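Local coordinates for protein putative transcriptional regulator (Methanosarcina mazei, PDB 3R0A) that probably binds DNA through a winged helix-turn-helix domain and regulates transcription as a dimer, at residues K53-V56 against S57-Q60; E11-V14 against E15-I18; I103-S106 against W107-L111. All coordinates share one frame; numbering follows the deposited sequence.

How the contacts relate
The three contacts follow one another along the chain as contact 2, contact 1 and contact 3, and each lies where a helix starts or runs on. Contact 2 (11-14 with 15-18) and contact 3 (103-106 with 107-111) belong to the dimer-forming part: their centres are about 16 Å apart, they meet where Val-17 O lies 3.8 Å from Trp-107 CH2, and both touch the second subunit. Contact 1 (53-56 with 57-60) stands apart in the probable helix-turn-helix region, its centre about 25 Å from that of contact 2 and about 33 Å from that of contact 3, across the centre of the chain from the latter. The probable DNA-reading part and the dimer contacts are therefore well separated.

Contact 1. Residues K53-V56 against S57-Q60; sequences KLDV and STVQ
Asp-55 and Thr-58 meet with their side chains at about a right angle, where the loop after helix 45-51 turns into helix 56-68. Asp-55 is the N-cap. Its CG sits between the backbone N and the carbonyl carbon (chi1 42°), which folds the carboxylate back over the first turn, and OD2 accepts a weak capping bond from Thr-58 N at 3.5 Å. The same oxygen lies 3.2 Å from the methyl CG2 of Thr-58, and Asp-55 OD2 is 2.7 Å from Ser-57 OG.

In Thr-58 it is OG1 that stands between the backbone N and the carbonyl carbon (chi1 60°), turned to Asp-55 O. OG1 donates to that oxygen at 3.1 Å, in the carbonyl plane and on a lone pair. This is the main bond to the carbonyl, and Thr-58 N and Val-59 N add only weak ones. The hydroxyl thus ties the threonine side chain to the backbone at the helix start. Crossing Thr-58, Leu-54 brings its CG to 3.3 Å from the same OG1, so the hydroxyl has an apolar neighbour beside its bond. The methyl CD2 of Leu-54 then reaches obliquely to CG2 of Val-59, 3.7 Å away; Val-59 is buried and also packs on Leu-48 and Ser-49 of helix 45-51.

Val-56 and Gln-60 lie side by side and point the same way, Val-56 CG1 being 4.0 Å from Gln-60 CG. Gln-60 N donates to Val-56 O at 2.7 Å, the first firm turn of the helix. Gln-60 bends at chi2 and sends OE1 to the hydroxyl of Thr-45. Helix 45-51, a short loop and helix 56-68 fit the helix-turn-helix expected of the DnaD N-terminal domain family, with 56-68 probably the recognition helix.

Contact 2. Residues E11-V14 against E15-I18; sequences EFKV and EDVI
Lys-13 and Asp-16 join in a salt bridge at a strand-to-helix junction, where strand 10-13 of a two-stranded hairpin passes straight into helix 14-22 with Lys-13 as N-cap residue. The lysine chain can be followed outward. CB packs 4.0 Å from Asp-16 CG, and bends at chi2 and chi3 (136° and 64°) then curl the chain back toward the helix. CD and CE pass alongside the carboxylate, CE coming to 3.3 Å from OD2 of Asp-16. At the tip, NZ donates to OD2 at 2.5 Å, meeting it on the syn side but 34° out of the carboxylate plane. With an alanine here instead of Asp-16, the ammonium of Lys-13 would be likely to lose its mate and the long chain to swing away from the helix start.

On the backbone, Lys-13 O receives Val-17 N, and Val-14 O takes Ile-18 N, which together close the first turn. The valines meet the second subunit, Val-14 packing on its Leu-115 and Val-17 on its Leu-111. Phe-12 makes a cation-pi contact with Lys-10 of that subunit. Across the junction the side chains of Phe-12 and Val-17 stand at about a right angle, and the methyl CG2 of Val-17 lies 3.8 Å from both CB and CD1 of Phe-12.

Contact 3. Residues I103-S106 against W107-L111; sequences IVQS and WADRL
Within the long C-terminal helix 93-119, which packs against the second subunit, Trp-107 lies back over the preceding turn formed by Ile-103 and Val-104. Its CG is anti to its own carbonyl carbon (chi1 -67°), which lays the indole along the helix toward its N-terminal end. One face of the ring rests on backbone: Ile-103 O stands 3.3 Å above the plane, toward the rim, with Val-104 CA beside it over the same face. The methyl CG2 of Ile-103 comes in obliquely, 3.7 Å from Trp-107 NE1, and CG2 of Val-104 meets the six-membered part at CZ3. Cys-20 and Ala-21 of helix 14-22 also touch the indole, and Phe-7 of the second subunit packs against it edge-to-face. Cys-20 itself forms an interchain disulfide with Cys-9, as seen in a crystal structure of this protein.

The carbonyl facing the ring is doubly used. Ile-103 O accepts Trp-107 N at 3.1 Å and Ser-106 OG at 2.9 Å, both from the same face of its plane. Ser-106 can turn OG back to it because OG sits between its own backbone N and carbonyl carbon (chi1 78°).

Farther round the helix, Gln-105 and Asp-109 cross at about a right angle. Gln-105 bends at chi2 so that NE2 reaches Asp-109 OD1 at 3.1 Å, from above the carboxylate plane, with the two flat groups 56° apart. Its OE1 takes NE2 of Gln-105 in the second subunit. The buried indole therefore rests on methyls and on a carbonyl already satisfied by two donors, while the amide of Gln-105 joins Asp-109 to the second subunit, its rotation probably fixed by the two bonds.

Contact 1. Residues K53-V56 against S57-Q60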
loop_
_atom_site.group_PDB
_atom_site.type_symbol
_atom_site.label_atom_id
_atom_site.label_comp_id
_atom_site.label_asym_id
_atom_site.label_seq_id
_atom_site.Cartn_x
_atom_site.Cartn_y
_atom_site.Cartn_z
ATOM N N LYS B 53 -4.690 29.669 -15.683
ATOM C CA LYS B 53 -5.449 30.849 -15.249
ATOM C C LYS B 53 -5.368 30.982 -13.735
ATOM O O LYS B 53 -6.300 30.597 -13.016
ATOM C CB LYS B 53 -6.909 30.817 -15.744
ATOM C CG LYS B 53 -7.093 30.992 -17.262
ATOM C CD LYS B 53 -6.430 32.265 -17.809
ATOM C CE LYS B 53 -6.600 32.358 -19.323
ATOM N NZ LYS B 53 -5.667 33.319 -19.970
ATOM N N LEU B 54 -4.246 31.535 -13.264
ATOM C CA LEU B 54 -3.904 31.475 -11.851
ATOM C C LEU B 54 -3.063 32.659 -11.395
ATOM O O LEU B 54 -2.293 33.228 -12.172
ATOM C CB LEU B 54 -3.162 30.169 -11.569
ATOM C CG LEU B 54 -3.564 29.333 -10.350
ATOM C CD1 LEU B 54 -5.014 28.789 -10.443
ATOM C CD2 LEU B 54 -2.575 28.185 -10.183
ATOM N N ASP B 55 -3.216 33.027 -10.126
ATOM C CA ASP B 55 -2.461 34.126 -9.555
ATOM C C ASP B 55 -1.040 33.690 -9.258
ATOM O O ASP B 55 -0.818 32.666 -8.611
ATOM C CB ASP B 55 -3.133 34.674 -8.296
ATOM C CG ASP B 55 -3.663 33.573 -7.378
ATOM O OD1 ASP B 55 -4.740 33.000 -7.677
ATOM O OD2 ASP B 55 -3.014 33.301 -6.345
ATOM N N VAL B 56 -0.087 34.474 -9.752
ATOM C CA VAL B 56 1.345 34.242 -9.575
ATOM C C VAL B 56 1.685 33.627 -8.220
ATOM O O VAL B 56 2.529 32.744 -8.133
ATOM C CB VAL B 56 2.154 35.560 -9.814
ATOM C CG1 VAL B 56 3.549 35.507 -9.177
ATOM C CG2 VAL B 56 2.260 35.846 -11.298
ATOM N N SER B 57 1.008 34.085 -7.176
ATOM C CA SER B 57 1.326 33.678 -5.821
ATOM C C SER B 57 1.133 32.188 -5.610
ATOM O O SER B 57 1.984 31.549 -4.988
ATOM C CB SER B 57 0.513 34.479 -4.799
ATOM O OG SER B 57 -0.870 34.407 -5.076
ATOM N N THR B 58 0.027 31.635 -6.114
ATOM C CA THR B 58 -0.204 30.197 -5.987
ATOM C C THR B 58 0.719 29.394 -6.899
ATOM O O THR B 58 1.204 28.334 -6.499
ATOM C CB THR B 58 -1.684 29.764 -6.167
ATOM O OG1 THR B 58 -2.166 30.142 -7.456
ATOM C CG2 THR B 58 -2.555 30.380 -5.092
ATOM N N VAL B 59 0.982 29.915 -8.101
ATOM C CA VAL B 59 1.938 29.287 -9.030
ATOM C C VAL B 59 3.351 29.266 -8.433
ATOM O O VAL B 59 4.077 28.281 -8.579
ATOM C CB VAL B 59 1.935 29.981 -10.420
ATOM C CG1 VAL B 59 2.961 29.370 -11.346
ATOM C CG2 VAL B 59 0.572 29.876 -11.059
ATOM N N GLN B 60 3.725 30.343 -7.741
ATOM C CA GLN B 60 5.010 30.417 -7.029
ATOM C C GLN B 60 5.102 29.389 -5.909
ATOM O O GLN B 60 6.158 28.838 -5.636
ATOM C CB GLN B 60 5.244 31.818 -6.451
ATOM C CG GLN B 60 5.885 32.796 -7.413
ATOM C CD GLN B 60 7.368 32.500 -7.735
ATOM O OE1 GLN B 60 7.933 33.125 -8.639
ATOM N NE2 GLN B 60 7.997 31.564 -7.000
#

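Contact 2. Residues E11-V14 against E15-I18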
loop_
_atom_site.group_PDB
_atom_site.type_symbol
_atom_site.label_atom_id
_atom_site.label_comp_id
_atom_site.label_asym_id
_atom_site.label_seq_id
_atom_site.Cartn_x
_atom_site.Cartn_y
_atom_site.Cartn_z
ATOM N N GLU B 11 -10.293 1.091 -3.870
ATOM C CA GLU B 11 -10.237 1.693 -5.203
ATOM C C GLU B 11 -9.450 2.985 -5.157
ATOM O O GLU B 11 -9.817 3.898 -4.426
ATOM C CB GLU B 11 -11.672 2.017 -5.703
ATOM C CG GLU B 11 -12.576 0.804 -6.080
ATOM C CD GLU B 11 -12.268 0.158 -7.456
ATOM O OE1 GLU B 11 -13.073 -0.701 -7.874
ATOM O OE2 GLU B 11 -11.246 0.480 -8.117
ATOM N N PHE B 12 -8.398 3.085 -5.960
ATOM C CA PHE B 12 -7.615 4.345 -6.009
ATOM C C PHE B 12 -7.542 5.022 -7.391
ATOM O O PHE B 12 -7.101 4.420 -8.383
ATOM C CB PHE B 12 -6.171 4.133 -5.484
ATOM C CG PHE B 12 -6.086 3.880 -4.005
ATOM C CD1 PHE B 12 -5.891 4.935 -3.121
ATOM C CD2 PHE B 12 -6.216 2.585 -3.496
ATOM C CE1 PHE B 12 -5.810 4.721 -1.754
ATOM C CE2 PHE B 12 -6.141 2.347 -2.130
ATOM C CZ PHE B 12 -5.935 3.416 -1.242
ATOM N N LYS B 13 -7.920 6.295 -7.420
ATOM C CA LYS B 13 -7.563 7.161 -8.528
ATOM C C LYS B 13 -6.070 7.368 -8.449
ATOM O O LYS B 13 -5.549 7.830 -7.430
ATOM C CB LYS B 13 -8.315 8.480 -8.433
ATOM C CG LYS B 13 -9.828 8.321 -8.676
ATOM C CD LYS B 13 -10.673 9.116 -7.660
ATOM C CE LYS B 13 -10.464 10.633 -7.751
ATOM N NZ LYS B 13 -10.696 11.320 -6.418
ATOM N N VAL B 14 -5.384 7.013 -9.531
ATOM C CA VAL B 14 -3.929 7.063 -9.617
ATOM C C VAL B 14 -3.347 8.444 -9.297
ATOM O O VAL B 14 -2.210 8.563 -8.833
ATOM C CB VAL B 14 -3.443 6.604 -10.999
ATOM C CG1 VAL B 14 -1.953 6.350 -10.968
ATOM C CG2 VAL B 14 -4.151 5.306 -11.406
ATOM N N GLU B 15 -4.128 9.490 -9.543
ATOM C CA GLU B 15 -3.604 10.841 -9.375
ATOM C C GLU B 15 -3.811 11.340 -7.968
ATOM O O GLU B 15 -3.032 12.146 -7.500
ATOM C CB GLU B 15 -4.156 11.799 -10.435
ATOM C CG GLU B 15 -3.473 11.555 -11.790
ATOM C CD GLU B 15 -3.788 12.615 -12.863
ATOM O OE1 GLU B 15 -4.765 13.413 -12.709
ATOM O OE2 GLU B 15 -3.027 12.644 -13.862
ATOM N N ASP B 16 -4.860 10.840 -7.306
ATOM C CA ASP B 16 -4.978 10.934 -5.854
ATOM C C ASP B 16 -3.765 10.278 -5.153
ATOM O O ASP B 16 -3.306 10.747 -4.108
ATOM C CB ASP B 16 -6.281 10.291 -5.391
ATOM C CG ASP B 16 -7.476 11.210 -5.567
ATOM O OD1 ASP B 16 -7.320 12.310 -6.165
ATOM O OD2 ASP B 16 -8.589 10.846 -5.098
ATOM N N VAL B 17 -3.232 9.220 -5.740
ATOM C CA VAL B 17 -2.119 8.521 -5.129
ATOM C C VAL B 17 -0.849 9.352 -5.233
ATOM O O VAL B 17 -0.049 9.438 -4.285
ATOM C CB VAL B 17 -1.905 7.128 -5.760
ATOM C CG1 VAL B 17 -0.560 6.552 -5.391
ATOM C CG2 VAL B 17 -3.005 6.190 -5.305
ATOM N N ILE B 18 -0.676 9.952 -6.404
ATOM C CA ILE B 18 0.415 10.856 -6.665
ATOM C C ILE B 18 0.242 12.115 -5.846
ATOM O O ILE B 18 1.218 12.605 -5.296
ATOM C CB ILE B 18 0.550 11.199 -8.182
ATOM C CG1 ILE B 18 1.006 9.947 -8.951
ATOM C CG2 ILE B 18 1.547 12.386 -8.401
ATOM C CD1 ILE B 18 1.238 10.196 -10.426
#

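Contact 3. Residues I103-S106 against W107-L111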
loop_
_atom_site.group_PDB
_atom_site.type_symbol
_atom_site.label_atom_id
_atom_site.label_comp_id
_atom_site.label_asym_id
_atom_site.label_seq_id
_atom_site.Cartn_x
_atom_site.Cartn_y
_atom_site.Cartn_z
ATOM N N ILE B 103 8.740 6.563 -1.828
ATOM C CA ILE B 103 7.623 6.928 -0.958
ATOM C C ILE B 103 6.552 5.818 -0.794
ATOM O O ILE B 103 6.126 5.521 0.335
ATOM C CB ILE B 103 6.975 8.239 -1.451
ATOM C CG1 ILE B 103 7.982 9.402 -1.327
ATOM C CG2 ILE B 103 5.717 8.537 -0.668
ATOM C CD1 ILE B 103 7.587 10.676 -2.073
ATOM N N VAL B 104 6.105 5.235 -1.902
ATOM C CA VAL B 104 5.257 4.035 -1.866
ATOM C C VAL B 104 5.948 2.911 -1.087
ATOM O O VAL B 104 5.335 2.234 -0.291
ATOM C CB VAL B 104 4.957 3.492 -3.289
ATOM C CG1 VAL B 104 4.271 2.118 -3.208
ATOM C CG2 VAL B 104 4.088 4.482 -4.090
ATOM N N GLN B 105 7.236 2.714 -1.323
ATOM C CA GLN B 105 7.935 1.671 -0.607
ATOM C C GLN B 105 7.791 1.879 0.918
ATOM O O GLN B 105 7.482 0.921 1.664
ATOM C CB GLN B 105 9.416 1.617 -1.047
ATOM C CG GLN B 105 10.217 0.445 -0.493
ATOM C CD GLN B 105 9.456 -0.862 -0.654
ATOM O OE1 GLN B 105 8.946 -1.145 -1.746
ATOM N NE2 GLN B 105 9.325 -1.633 0.449
ATOM N N SER B 106 8.016 3.124 1.375
ATOM C CA SER B 106 7.957 3.431 2.821
ATOM C C SER B 106 6.574 3.221 3.399
ATOM O O SER B 106 6.447 2.846 4.560
ATOM C CB SER B 106 8.505 4.827 3.161
ATOM O OG SER B 106 7.557 5.845 2.863
ATOM N N TRP B 107 5.539 3.422 2.587
ATOM C CA TRP B 107 4.157 3.130 3.008
ATOM C C TRP B 107 4.025 1.641 3.287
ATOM O O TRP B 107 3.440 1.227 4.299
ATOM C CB TRP B 107 3.175 3.471 1.903
ATOM C CG TRP B 107 3.021 4.921 1.557
ATOM C CD1 TRP B 107 3.461 6.006 2.281
ATOM C CD2 TRP B 107 2.328 5.448 0.424
ATOM N NE1 TRP B 107 3.111 7.169 1.647
ATOM C CE2 TRP B 107 2.406 6.858 0.506
ATOM C CE3 TRP B 107 1.634 4.868 -0.646
ATOM C CZ2 TRP B 107 1.826 7.697 -0.450
ATOM C CZ3 TRP B 107 1.068 5.705 -1.612
ATOM C CH2 TRP B 107 1.149 7.109 -1.489
ATOM N N ALA B 108 4.577 0.839 2.385
ATOM C CA ALA B 108 4.568 -0.624 2.544
ATOM C C ALA B 108 5.354 -1.076 3.775
ATOM O O ALA B 108 4.921 -2.000 4.466
ATOM C CB ALA B 108 5.099 -1.315 1.300
ATOM N N ASP B 109 6.510 -0.437 4.024
ATOM C CA ASP B 109 7.287 -0.700 5.239
ATOM C C ASP B 109 6.506 -0.375 6.493
ATOM O O ASP B 109 6.514 -1.184 7.425
ATOM C CB ASP B 109 8.558 0.133 5.306
ATOM C CG ASP B 109 9.527 -0.180 4.219
ATOM O OD1 ASP B 109 9.377 -1.212 3.518
ATOM O OD2 ASP B 109 10.459 0.628 4.073
ATOM N N ARG B 110 5.864 0.803 6.544
ATOM C CA ARG B 110 5.111 1.193 7.764
ATOM C C ARG B 110 3.986 0.233 8.055
ATOM O O ARG B 110 3.867 -0.227 9.179
ATOM C CB ARG B 110 4.556 2.619 7.750
ATOM C CG ARG B 110 3.933 2.991 9.130
ATOM C CD ARG B 110 3.234 4.366 9.211
ATOM N NE ARG B 110 2.199 4.541 8.189
ATOM C CZ ARG B 110 2.342 5.292 7.092
ATOM N NH1 ARG B 110 3.471 5.962 6.869
ATOM N NH2 ARG B 110 1.346 5.379 6.214
ATOM N N LEU B 111 3.154 -0.048 7.043
ATOM C CA LEU B 111 2.063 -1.040 7.142
ATOM C C LEU B 111 2.654 -2.378 7.638
ATOM O O LEU B 111 2.038 -3.097 8.429
ATOM C CB LEU B 111 1.391 -1.238 5.769
ATOM C CG LEU B 111 -0.119 -1.516 5.570
ATOM C CD1 LEU B 111 -0.398 -2.093 4.174
ATOM C CD2 LEU B 111 -0.780 -2.374 6.618
#